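Local coordinates for protein telomerase reverse transcriptase (Candida tropicalis MYA-3404, PDB 6ZD1) that probably extends chromosome ends as a reverse transcriptase, copying a template within the telomerase RNA into telomeric DNA repeats, at residues A[88-91]-A[92-96]. Numbering follows the deposited sequence.
Sequences IIMG and KLLPL
The C-terminal turn of helix 79-93, within the RNA-binding region of telomerase, pairs Ile89 with Leu93 and selenomethionine Met90 with Leu94 on its buried side. Three successive i+4 to i backbone hydrogen bonds carry the helix to its end: Lys92 N to Ile88 O (3.1 Å), Leu93 N to Ile89 O (2.8 Å) and Leu94 N to Met90 O (2.8 Å). The first is the straightest, with an N-H...O angle of 168°. Leu94 supplies the last of these amides but has itself left helical geometry, and the chain runs on through Pro95 in an extended conformation.

Ile89 and Leu93 lie alongside each other and point the same way. CG2 of Ile89, placed anti to the backbone N, touches CD2 of Leu93 at 3.7 Å, and that same methyl of Leu93 rests 3.3 Å from Ile89 O. Met90 bends at chi2 (-55°) and chi3 (-59°), which turns its end forward along the helix and sets CE against both methyls of Leu94, 3.7 Å from CD1 and 3.8 Å from CD2. Lys92, on the exposed side, runs alongside Ile88 O, its CG at 3.6 Å.

At the helix end, Asn47 ND2 hydrogen-bonds to Leu93 O and Trp99 NE1 to Leu94 O. Ile89 and Leu93 pack on Tyr53 of helix 53-60, Met90 touches Val167 and Leu94 Leu171 of helix 158-179, and Ile44 of helix 36-50 touches Leu93 and Leu94.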
loop_
_atom_site.group_PDB
_atom_site.type_symbol
_atom_site.label_atom_id
_atom_site.label_comp_id
_atom_site.label_asym_id
_atom_site.label_seq_id
_atom_site.Cartn_x
_atom_site.Cartn_y
_atom_site.Cartn_z
ATOM N N ILE A 88 6.801 -26.691 -13.926
ATOM C CA ILE A 88 7.250 -28.073 -13.813
ATOM C C ILE A 88 6.359 -28.843 -12.845
ATOM O O ILE A 88 5.997 -29.999 -13.101
ATOM C CB ILE A 88 8.733 -28.117 -13.393
ATOM C CG1 ILE A 88 9.633 -27.805 -14.593
ATOM C CG2 ILE A 88 9.089 -29.464 -12.777
ATOM C CD1 ILE A 88 11.107 -27.764 -14.262
ATOM N N ILE A 89 5.985 -28.217 -11.724
ATOM C CA ILE A 89 5.038 -28.846 -10.806
ATOM C C ILE A 89 3.690 -29.039 -11.491
ATOM O O ILE A 89 3.084 -30.115 -11.419
ATOM C CB ILE A 89 4.899 -28.018 -9.516
ATOM C CG1 ILE A 89 6.266 -27.767 -8.877
ATOM C CG2 ILE A 89 4.000 -28.739 -8.524
ATOM C CD1 ILE A 89 6.775 -28.907 -8.057
HETATM N N MSE A 90 3.205 -28.003 -12.169
HETATM C CA MSE A 90 1.905 -28.056 -12.832
HETATM C C MSE A 90 1.861 -29.129 -13.909
HETATM O O MSE A 90 0.852 -29.813 -14.068
HETATM C CB MSE A 90 1.557 -26.693 -13.441
HETATM C CG MSE A 90 1.300 -25.600 -12.410
HETATM SE SE MSE A 90 -0.082 -26.097 -11.124
HETATM C CE MSE A 90 -1.545 -26.380 -12.378
ATOM N N GLY A 91 2.967 -29.284 -14.638
ATOM C CA GLY A 91 3.031 -30.343 -15.631
ATOM C C GLY A 91 2.918 -31.718 -15.003
ATOM O O GLY A 91 2.152 -32.568 -15.465
ATOM N N LYS A 92 3.674 -31.950 -13.927
ATOM C CA LYS A 92 3.578 -33.217 -13.207
ATOM C C LYS A 92 2.192 -33.409 -12.602
ATOM O O LYS A 92 1.657 -34.524 -12.598
ATOM C CB LYS A 92 4.653 -33.286 -12.121
ATOM C CG LYS A 92 6.056 -33.560 -12.643
ATOM C CD LYS A 92 7.089 -33.413 -11.533
ATOM C CE LYS A 92 8.053 -34.596 -11.488
ATOM N NZ LYS A 92 7.392 -35.860 -11.039
ATOM N N LEU A 93 1.594 -32.332 -12.085
ATOM C CA LEU A 93 0.316 -32.455 -11.389
ATOM C C LEU A 93 -0.836 -32.681 -12.360
ATOM O O LEU A 93 -1.747 -33.470 -12.081
ATOM C CB LEU A 93 0.060 -31.203 -10.548
ATOM C CG LEU A 93 0.426 -31.256 -9.064
ATOM C CD1 LEU A 93 -0.532 -32.179 -8.334
ATOM C CD2 LEU A 93 1.861 -31.714 -8.866
ATOM N N LEU A 94 -0.815 -32.000 -13.502
ATOM C CA LEU A 94 -1.934 -32.031 -14.430
ATOM C C LEU A 94 -1.551 -32.767 -15.705
ATOM O O LEU A 94 -0.663 -32.305 -16.441
ATOM C CB LEU A 94 -2.404 -30.615 -14.751
ATOM C CG LEU A 94 -3.429 -29.994 -13.797
ATOM C CD1 LEU A 94 -2.877 -29.831 -12.384
ATOM C CD2 LEU A 94 -3.910 -28.660 -14.346
ATOM N N PRO A 95 -2.173 -33.908 -15.997
ATOM C CA PRO A 95 -1.990 -34.549 -17.305
ATOM C C PRO A 95 -2.513 -33.663 -18.429
ATOM O O PRO A 95 -3.180 -32.651 -18.205
ATOM C CB PRO A 95 -2.791 -35.851 -17.182
ATOM C CG PRO A 95 -3.757 -35.605 -16.067
ATOM C CD PRO A 95 -3.065 -34.679 -15.116
ATOM N N LEU A 96 -2.198 -34.061 -19.667
ATOM C CA LEU A 96 -2.471 -33.199 -20.817
ATOM C C LEU A 96 -3.961 -32.899 -20.961
ATOM O O LEU A 96 -4.342 -31.779 -21.323
ATOM C CB LEU A 96 -1.930 -33.833 -22.100
ATOM C CG LEU A 96 -2.056 -32.964 -23.357
ATOM C CD1 LEU A 96 -1.109 -31.770 -23.300
ATOM C CD2 LEU A 96 -1.821 -33.780 -24.615
#